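Local coordinates for protein probable glutathione S-transferase GSTU1 (Oryza sativa, PDB 1OYJ) that conjugates reduced glutathione to a wide range of hydrophobic electrophiles, including herbicides, as a tau-class glutathione transferase, at residues 17-21 with 69-73; 111-116 with 168-172. All blocks are in the same frame, centred on the assembly; numbering follows the deposited sequence.

Contact 1 of 2, residues 17-21 with 69-73; sequences FGQRC and SLVIL. With GSH (glutathione), chain N.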
ATOM      1  N   PHE A  17       6.795 -12.006  -2.710  1.00 22.03           N
ATOM      2  CA  PHE A  17       6.914 -10.611  -3.035  1.00 20.50           C
ATOM      3  C   PHE A  17       7.979 -10.373  -4.109  1.00 21.21           C
ATOM      4  O   PHE A  17       7.770  -9.666  -5.090  1.00 20.58           O
ATOM      5  CB  PHE A  17       7.248  -9.825  -1.768  1.00 22.70           C
ATOM      6  CG  PHE A  17       6.234  -9.980  -0.687  1.00 20.32           C
ATOM      7  CD1 PHE A  17       6.513 -10.688   0.439  1.00 24.21           C
ATOM      8  CD2 PHE A  17       5.026  -9.381  -0.803  1.00 23.38           C
ATOM      9  CE1 PHE A  17       5.592 -10.790   1.469  1.00 23.31           C
ATOM     10  CE2 PHE A  17       4.094  -9.494   0.206  1.00 24.72           C
ATOM     11  CZ  PHE A  17       4.400 -10.226   1.322  1.00 23.23           C
ATOM     12  N   GLY A  18       9.123 -11.048  -3.983  1.00 20.02           N
ATOM     13  CA  GLY A  18      10.165 -10.966  -5.022  1.00 19.43           C
ATOM     14  C   GLY A  18       9.715 -11.689  -6.296  1.00 20.65           C
ATOM     15  O   GLY A  18       9.890 -11.231  -7.386  1.00 20.32           O
ATOM     16  N   GLN A  19       8.994 -12.766  -6.152  1.00 20.35           N
ATOM     17  CA  GLN A  19       8.452 -13.425  -7.314  1.00 20.45           C
ATOM     18  C   GLN A  19       7.533 -12.520  -8.177  1.00 20.00           C
ATOM     19  O   GLN A  19       7.518 -12.654  -9.374  1.00 18.60           O
ATOM     20  CB  GLN A  19       7.765 -14.716  -6.918  1.00 19.78           C
ATOM     21  CG  GLN A  19       8.798 -15.831  -6.503  1.00 22.57           C
ATOM     22  CD  GLN A  19       8.125 -16.882  -5.682  1.00 23.93           C
ATOM     23  OE1 GLN A  19       6.937 -16.842  -5.573  1.00 23.32           O
ATOM     24  NE2 GLN A  19       8.885 -17.802  -5.063  1.00 18.58           N
ATOM     25  N   ARG A  20       6.745 -11.631  -7.551  1.00 18.68           N
ATOM     26  CA  ARG A  20       6.038 -10.691  -8.288  1.00 20.53           C
ATOM     27  C   ARG A  20       6.896  -9.957  -9.292  1.00 20.24           C
ATOM     28  O   ARG A  20       6.464  -9.771 -10.425  1.00 19.24           O
ATOM     29  CB  ARG A  20       5.337  -9.604  -7.444  1.00 21.45           C
ATOM     30  CG  ARG A  20       4.322 -10.081  -6.474  1.00 21.83           C
ATOM     31  CD  ARG A  20       3.925  -9.035  -5.471  1.00 18.90           C
ATOM     32  NE  ARG A  20       2.758  -9.424  -4.719  1.00 19.30           N
ATOM     33  CZ  ARG A  20       2.198  -8.707  -3.774  1.00 21.04           C
ATOM     34  NH1 ARG A  20       2.813  -7.631  -3.281  1.00 18.82           N
ATOM     35  NH2 ARG A  20       1.036  -9.077  -3.285  1.00 17.47           N
ATOM     36  N   CYS A  21       8.000  -9.420  -8.829  1.00 21.44           N
ATOM     37  CA  CYS A  21       8.809  -8.588  -9.632  1.00 21.35           C
ATOM     38  C   CYS A  21       9.496  -9.467 -10.690  1.00 20.43           C
ATOM     39  O   CYS A  21       9.745  -9.033 -11.812  1.00 20.34           O
ATOM     40  CB  CYS A  21       9.890  -7.940  -8.790  1.00 24.17           C
ATOM     41  SG  CYS A  21       9.312  -7.104  -7.323  1.00 25.63           S
ATOM     42  N   SER A  69       7.353  -4.410  -3.165  1.00 18.95           N
ATOM     43  CA  SER A  69       6.969  -5.101  -4.388  1.00 19.53           C
ATOM     44  C   SER A  69       5.943  -4.361  -5.217  1.00 19.24           C
ATOM     45  O   SER A  69       6.084  -4.208  -6.446  1.00 21.76           O
ATOM     46  CB  SER A  69       6.618  -6.556  -4.098  1.00 19.13           C
ATOM     47  OG  SER A  69       5.548  -6.697  -3.241  1.00 21.88           O
ATOM     48  N   LEU A  70       4.913  -3.825  -4.599  1.00 20.58           N
ATOM     49  CA  LEU A  70       3.859  -3.207  -5.444  1.00 20.14           C
ATOM     50  C   LEU A  70       4.323  -1.877  -6.060  1.00 20.51           C
ATOM     51  O   LEU A  70       3.872  -1.466  -7.135  1.00 19.44           O
ATOM     52  CB  LEU A  70       2.563  -2.986  -4.648  1.00 19.81           C
ATOM     53  CG  LEU A  70       1.759  -4.212  -4.244  1.00 22.40           C
ATOM     54  CD1 LEU A  70       0.398  -3.866  -3.575  1.00 23.67           C
ATOM     55  CD2 LEU A  70       1.480  -5.076  -5.413  1.00 20.93           C
ATOM     56  N   VAL A  71       5.249  -1.245  -5.364  1.00 20.77           N
ATOM     57  CA  VAL A  71       5.889  -0.044  -5.829  1.00 18.55           C
ATOM     58  C   VAL A  71       6.796  -0.405  -7.050  1.00 18.34           C
ATOM     59  O   VAL A  71       6.760   0.289  -8.069  1.00 16.56           O
ATOM     60  CB  VAL A  71       6.689   0.702  -4.652  1.00 18.43           C
ATOM     61  CG1 VAL A  71       7.497   1.918  -5.239  1.00 16.38           C
ATOM     62  CG2 VAL A  71       5.759   1.177  -3.577  1.00 20.52           C
ATOM     63  N   ILE A  72       7.577  -1.499  -6.946  1.00 17.93           N
ATOM     64  CA  ILE A  72       8.438  -1.962  -8.017  1.00 18.53           C
ATOM     65  C   ILE A  72       7.558  -2.311  -9.248  1.00 18.49           C
ATOM     66  O   ILE A  72       7.856  -1.904 -10.344  1.00 20.95           O
ATOM     67  CB  ILE A  72       9.293  -3.233  -7.564  1.00 17.67           C
ATOM     68  CG1 ILE A  72      10.341  -2.886  -6.474  1.00 20.90           C
ATOM     69  CG2 ILE A  72       9.880  -3.847  -8.740  1.00 20.39           C
ATOM     70  CD1 ILE A  72      10.733  -4.043  -5.605  1.00 22.80           C
ATOM     71  N   LEU A  73       6.444  -3.010  -9.027  1.00 21.01           N
ATOM     72  CA  LEU A  73       5.531  -3.316 -10.144  1.00 20.80           C
ATOM     73  C   LEU A  73       5.057  -2.032 -10.883  1.00 22.08           C
ATOM     74  O   LEU A  73       5.137  -1.948 -12.118  1.00 24.24           O
ATOM     75  CB  LEU A  73       4.350  -4.075  -9.697  1.00 21.22           C
ATOM     76  CG  LEU A  73       4.516  -5.455  -9.133  1.00 23.34           C
ATOM     77  CD1 LEU A  73       3.155  -6.165  -9.122  1.00 25.89           C
ATOM     78  CD2 LEU A  73       5.510  -6.220  -9.893  1.00 22.48           C
TER
HETATM   79  N1  GSH N 799       5.984  -5.122   1.900  1.00 31.36           N
HETATM   80  CA1 GSH N 799       6.905  -6.055   1.336  1.00 32.32           C
HETATM   81  C1  GSH N 799       7.038  -6.133  -0.137  1.00 32.54           C
HETATM   82  O11 GSH N 799       8.022  -6.285  -0.830  1.00 33.23           O
HETATM   83  O12 GSH N 799       5.963  -6.065  -0.693  1.00 29.24           O
HETATM   84  CB1 GSH N 799       7.438  -7.212   2.153  1.00 34.07           C
HETATM   85  CG1 GSH N 799       8.611  -8.003   1.562  1.00 32.76           C
HETATM   86  CD1 GSH N 799       9.062  -9.045   2.579  1.00 33.05           C
HETATM   87  OE1 GSH N 799       8.270  -9.385   3.441  1.00 35.50           O
HETATM   88  N2  GSH N 799      10.275  -9.590   2.474  1.00 31.82           N
HETATM   89  CA2 GSH N 799      10.744 -10.575   3.416  1.00 32.35           C
HETATM   90  C2  GSH N 799      11.986  -9.944   4.067  1.00 35.16           C
HETATM   91  O2  GSH N 799      12.839  -9.536   3.307  1.00 29.22           O
HETATM   92  CB2 GSH N 799      11.093 -11.838   2.626  1.00 35.08           C
HETATM   93  SG2 GSH N 799       9.576 -12.684   2.032  1.00 43.40           S
HETATM   94  N3  GSH N 799      12.057  -9.641   5.364  1.00 47.99           N
HETATM   95  CA3 GSH N 799      13.400  -9.980   5.900  1.00 49.71           C
HETATM   96  C3  GSH N 799      13.612 -10.667   7.249  1.00 54.95           C
HETATM   97  O31 GSH N 799      14.522 -10.281   8.052  1.00 51.84           O
HETATM   98  O32 GSH N 799      12.936 -11.641   7.540  1.00 56.10           O

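Contact 2 of 2, residues 111-116 with 168-172; sequences VDRKLY and ALVPF. With GSH (glutathione), chain O.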
ATOM      1  N   VAL A 111      -4.600  -7.832  -1.403  1.00 16.35           N
ATOM      2  CA  VAL A 111      -3.641  -8.944  -1.370  1.00 18.70           C
ATOM      3  C   VAL A 111      -2.486  -8.712  -0.382  1.00 18.88           C
ATOM      4  O   VAL A 111      -2.151  -9.586   0.442  1.00 19.94           O
ATOM      5  CB  VAL A 111      -3.068  -9.266  -2.733  1.00 17.87           C
ATOM      6  CG1 VAL A 111      -2.093 -10.448  -2.593  1.00 16.32           C
ATOM      7  CG2 VAL A 111      -4.212  -9.690  -3.672  1.00 18.76           C
ATOM      8  N   ASP A 112      -1.909  -7.546  -0.442  1.00 18.68           N
ATOM      9  CA  ASP A 112      -0.838  -7.258   0.502  1.00 19.72           C
ATOM     10  C   ASP A 112      -1.325  -7.314   1.940  1.00 21.29           C
ATOM     11  O   ASP A 112      -0.582  -7.723   2.816  1.00 23.85           O
ATOM     12  CB  ASP A 112      -0.245  -5.890   0.257  1.00 19.65           C
ATOM     13  CG  ASP A 112       0.920  -5.915  -0.696  1.00 21.85           C
ATOM     14  OD1 ASP A 112       1.687  -4.930  -0.756  1.00 21.27           O
ATOM     15  OD2 ASP A 112       1.207  -6.881  -1.352  1.00 21.86           O
ATOM     16  N   ARG A 113      -2.570  -6.890   2.177  1.00 22.07           N
ATOM     17  CA  ARG A 113      -3.083  -6.849   3.522  1.00 24.59           C
ATOM     18  C   ARG A 113      -3.482  -8.213   4.035  1.00 24.88           C
ATOM     19  O   ARG A 113      -3.535  -8.334   5.236  1.00 25.14           O
ATOM     20  CB  ARG A 113      -4.328  -5.946   3.661  1.00 23.59           C
ATOM     21  CG  ARG A 113      -4.099  -4.453   3.531  1.00 28.90           C
ATOM     22  CD  ARG A 113      -5.401  -3.523   3.421  1.00 39.12           C
ATOM     23  NE  ARG A 113      -4.915  -2.128   3.511  1.00 44.74           N
ATOM     24  CZ  ARG A 113      -4.595  -1.536   4.687  1.00 47.94           C
ATOM     25  NH1 ARG A 113      -4.043  -0.341   4.707  1.00 47.83           N
ATOM     26  NH2 ARG A 113      -4.898  -2.129   5.847  1.00 48.22           N
ATOM     27  N   LYS A 114      -3.813  -9.186   3.171  1.00 22.54           N
ATOM     28  CA  LYS A 114      -4.419 -10.401   3.651  1.00 22.49           C
ATOM     29  C   LYS A 114      -3.575 -11.724   3.548  1.00 24.59           C
ATOM     30  O   LYS A 114      -3.495 -12.516   4.502  1.00 22.76           O
ATOM     31  CB  LYS A 114      -5.756 -10.593   2.893  1.00 22.28           C
ATOM     32  CG  LYS A 114      -6.811  -9.438   3.178  1.00 22.69           C
ATOM     33  CD  LYS A 114      -7.455  -9.500   4.616  1.00 19.98           C
ATOM     34  CE  LYS A 114      -8.321  -8.288   4.910  1.00 22.93           C
ATOM     35  NZ  LYS A 114      -9.016  -8.272   6.275  1.00 22.74           N
ATOM     36  N   LEU A 115      -2.910 -11.911   2.408  1.00 24.36           N
ATOM     37  CA  LEU A 115      -2.394 -13.227   2.041  1.00 24.15           C
ATOM     38  C   LEU A 115      -1.218 -13.622   2.943  1.00 24.16           C
ATOM     39  O   LEU A 115      -1.219 -14.656   3.626  1.00 23.00           O
ATOM     40  CB  LEU A 115      -2.029 -13.266   0.563  1.00 23.90           C
ATOM     41  CG  LEU A 115      -3.074 -13.724  -0.445  1.00 25.16           C
ATOM     42  CD1 LEU A 115      -3.380 -15.216  -0.232  1.00 24.99           C
ATOM     43  CD2 LEU A 115      -4.348 -12.969  -0.254  1.00 24.26           C
ATOM     44  N   TYR A 116      -0.215 -12.820   2.923  1.00 24.29           N
ATOM     45  CA  TYR A 116       0.966 -13.183   3.669  1.00 26.39           C
ATOM     46  C   TYR A 116       0.676 -13.360   5.136  1.00 26.68           C
ATOM     47  O   TYR A 116       0.996 -14.400   5.709  1.00 28.01           O
ATOM     48  CB  TYR A 116       2.002 -12.151   3.483  1.00 26.94           C
ATOM     49  CG  TYR A 116       3.245 -12.386   4.287  1.00 31.54           C
ATOM     50  CD1 TYR A 116       4.122 -13.340   3.900  1.00 38.40           C
ATOM     51  CD2 TYR A 116       3.557 -11.601   5.360  1.00 41.01           C
ATOM     52  CE1 TYR A 116       5.277 -13.551   4.563  1.00 43.97           C
ATOM     53  CE2 TYR A 116       4.755 -11.799   6.054  1.00 46.17           C
ATOM     54  CZ  TYR A 116       5.604 -12.795   5.628  1.00 46.87           C
ATOM     55  OH  TYR A 116       6.807 -13.073   6.263  1.00 56.57           O
ATOM     56  N   ALA A 168       0.235  -9.534  -8.584  1.00 17.03           N
ATOM     57  CA  ALA A 168       0.321  -9.446  -7.125  1.00 18.14           C
ATOM     58  C   ALA A 168      -0.104 -10.737  -6.415  1.00 18.90           C
ATOM     59  O   ALA A 168       0.438 -11.065  -5.378  1.00 16.25           O
ATOM     60  CB  ALA A 168      -0.517  -8.324  -6.629  1.00 20.68           C
ATOM     61  N   LEU A 169      -1.120 -11.422  -6.944  1.00 15.27           N
ATOM     62  CA  LEU A 169      -1.699 -12.551  -6.211  1.00 15.64           C
ATOM     63  C   LEU A 169      -1.037 -13.890  -6.628  1.00 15.36           C
ATOM     64  O   LEU A 169      -0.943 -14.833  -5.838  1.00 15.88           O
ATOM     65  CB  LEU A 169      -3.197 -12.669  -6.594  1.00 15.77           C
ATOM     66  CG  LEU A 169      -3.981 -13.804  -5.897  1.00 16.09           C
ATOM     67  CD1 LEU A 169      -3.834 -13.786  -4.408  1.00 15.90           C
ATOM     68  CD2 LEU A 169      -5.445 -13.735  -6.265  1.00 15.92           C
ATOM     69  N   VAL A 170      -0.574 -13.959  -7.887  1.00 15.63           N
ATOM     70  CA  VAL A 170      -0.192 -15.315  -8.419  1.00 17.11           C
ATOM     71  C   VAL A 170       0.868 -16.082  -7.651  1.00 16.35           C
ATOM     72  O   VAL A 170       0.742 -17.284  -7.527  1.00 17.14           O
ATOM     73  CB  VAL A 170       0.079 -15.316  -9.889  1.00 16.07           C
ATOM     74  CG1 VAL A 170       1.305 -14.622 -10.231  1.00 17.29           C
ATOM     75  CG2 VAL A 170       0.001 -16.742 -10.500  1.00 16.91           C
ATOM     76  N   PRO A 171       1.874 -15.422  -7.076  1.00 16.61           N
ATOM     77  CA  PRO A 171       2.831 -16.196  -6.284  1.00 17.49           C
ATOM     78  C   PRO A 171       2.217 -16.967  -5.123  1.00 17.77           C
ATOM     79  O   PRO A 171       2.670 -18.065  -4.788  1.00 17.75           O
ATOM     80  CB  PRO A 171       3.867 -15.177  -5.837  1.00 19.34           C
ATOM     81  CG  PRO A 171       3.714 -14.023  -6.873  1.00 18.49           C
ATOM     82  CD  PRO A 171       2.247 -13.995  -7.163  1.00 16.32           C
ATOM     83  N   PHE A 172       1.128 -16.472  -4.576  1.00 16.73           N
ATOM     84  CA  PHE A 172       0.527 -17.161  -3.494  1.00 18.29           C
ATOM     85  C   PHE A 172      -0.191 -18.440  -3.935  1.00 18.79           C
ATOM     86  O   PHE A 172      -0.475 -19.293  -3.095  1.00 18.46           O
ATOM     87  CB  PHE A 172      -0.410 -16.204  -2.714  1.00 19.39           C
ATOM     88  CG  PHE A 172       0.310 -15.095  -2.044  1.00 19.92           C
ATOM     89  CD1 PHE A 172       0.397 -13.815  -2.613  1.00 19.94           C
ATOM     90  CD2 PHE A 172       0.963 -15.317  -0.859  1.00 20.57           C
ATOM     91  CE1 PHE A 172       1.115 -12.850  -1.928  1.00 20.88           C
ATOM     92  CE2 PHE A 172       1.654 -14.348  -0.263  1.00 16.42           C
ATOM     93  CZ  PHE A 172       1.734 -13.135  -0.777  1.00 18.26           C
TER
HETATM   94  N1  GSH O 800      -6.574  -4.907  11.685  1.00 66.18           N
HETATM   95  CA1 GSH O 800      -6.237  -6.332  11.676  1.00 66.31           C
HETATM   96  C1  GSH O 800      -6.655  -6.901  13.012  1.00 69.16           C
HETATM   97  O11 GSH O 800      -5.854  -7.491  13.726  1.00 73.75           O
HETATM   98  O12 GSH O 800      -7.793  -6.764  13.417  1.00 69.57           O
HETATM   99  CB1 GSH O 800      -6.944  -7.012  10.446  1.00 61.31           C
HETATM  100  CG1 GSH O 800      -6.590  -8.499  10.317  1.00 52.25           C
HETATM  101  CD1 GSH O 800      -7.062  -9.298   9.082  1.00 46.44           C
HETATM  102  OE1 GSH O 800      -6.764  -8.938   7.957  1.00 41.17           O
HETATM  103  N2  GSH O 800      -7.739 -10.422   9.334  1.00 38.37           N
HETATM  104  CA2 GSH O 800      -7.987 -11.487   8.359  1.00 37.67           C
HETATM  105  C2  GSH O 800      -9.441 -11.645   8.071  1.00 37.88           C
HETATM  106  O2  GSH O 800      -9.877 -12.667   7.492  1.00 36.93           O
HETATM  107  CB2 GSH O 800      -7.373 -12.794   8.827  1.00 40.10           C
HETATM  108  SG2 GSH O 800      -5.588 -12.588   8.952  1.00 39.15           S
HETATM  109  N3  GSH O 800     -10.170 -10.558   8.464  1.00 36.61           N
HETATM  110  CA3 GSH O 800     -11.575 -10.425   8.119  1.00 35.94           C
HETATM  111  C3  GSH O 800     -11.882 -10.248   6.632  1.00 36.18           C
HETATM  112  O31 GSH O 800     -10.937  -9.910   5.843  1.00 36.52           O
HETATM  113  O32 GSH O 800     -13.083 -10.448   6.245  1.00 33.61           O

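Contact 1 of 2, residues 17-21 with 69-73
Phe-17 to Cys-21 and Ser-69 to Leu-73 run almost exactly parallel, the axes of the two short helical segments 4° apart in direction and 9.1 Å apart at their closest. Ser-69 lies where they meet the glutathione. Its OG sits between the backbone N and the carbonyl carbon, which points the hydroxyl at both Arg-20 and the ligand. Ser-69 OG donates to glutathione O12, a carboxylate oxygen, at 2.7 Å. The same Ser-69 OG accepts from Arg-20 NH1 at 2.9 Å. That second bond is bent (148°), and OG lies 15° out of the guanidinium plane, one face of which is covered by Leu-70 CD2. The Ser-69 amide adds a bond from Ser-69 N to glutathione O11 at 3.1 Å. Beside this carboxylate, the ligand's CB1 lies over the centre of the Phe-17 ring, 3.9 Å above its plane, while Ser-69 OG stands near the ring edge. Further along, Cys-21 SG packs on Ile-72 CG2 at 3.6 Å, and Leu-73 CD2 lies against the backbone carbonyl of Arg-20. The Arg-20 charge has its second partner in Asp-112. This is the glutathione site of the thioredoxin-like domain, with the gamma-glutamyl carboxylate at the N-terminal end of helix 69-79. The helix dipole and the serine hydroxyl probably stabilise that negative charge together; Arg-20, in the second shell, is likely to hold the hydroxyl turned toward O12.

Contact 2 of 2, residues 111-116 with 168-172
Leu-115 and Phe-172 form the one CH-pi contact here: Leu-115 CB stands 3.7 Å from the centroid of the Phe-172 ring and only 3° off the ring normal, so the methylene sits squarely over the middle of one face. The backbone N of Tyr-116 approaches the same ring obliquely at CE2.

The rest is mostly packing of apolar side chains, with a backbone carbonyl touched as well. Val-111 divides its two methyls between partners: CG1, anti to the backbone N (chi1 -179°), meets Phe-172 CE1 at 4.1 Å and the carbonyl O of Ala-168 at 3.8 Å, whereas CG2 touches Leu-169 CD1 at 4.2 Å. That same CD1 packs on Leu-115 CG at 4.0 Å, the two leucine side chains crossing at about a right angle. Both segments belong to the all-helical C-terminal domain of the GST fold, where the long helix 97-124 packs against helix 164-169 and the residues just after it. Leu-144 and Tyr-179, from neighbouring helices, extend this apolar cluster. With an alanine in place of Phe-172, Leu-115 CB would probably lose the ring face it rests on, and a gap would be likely to open beside Val-111 and Tyr-116.

No hydrogen bond crosses between the segments. The amides of Lys-114 and Leu-115 both donate to Val-111 O within the helix. Lys-114 takes no part in the apolar packing between the segments; its chain bends at chi2 (-73°) and carries NZ to a second glutathione, where Lys-114 NZ bonds to the carboxylate oxygen O31 at 2.6 Å and to the carbonyl oxygen OE1 at 2.9 Å.

Overall arrangement
Contacts 1 and 2 are both buried, with centres about 11 Å apart, and they lie in different domains: 17-21 with 69-73 in the thioredoxin-like one, 111-116 with 168-172 in the helical one. Arg-20 joins them across the domain interface, Arg-20 NH1 forming a salt bridge to Asp-112 OD2 at 2.6 Å and Arg-20 NE a probable hydrogen bond to Ala-168 O at 2.9 Å. Tyr-116 and Phe-17 also meet edge-to-face. Contact 1, which borders a ligand site, mixes polar and apolar chemistry, whereas the interface of contact 2 is almost wholly apolar, has no hydrogen bond across it, and touches a different glutathione molecule through Lys-114.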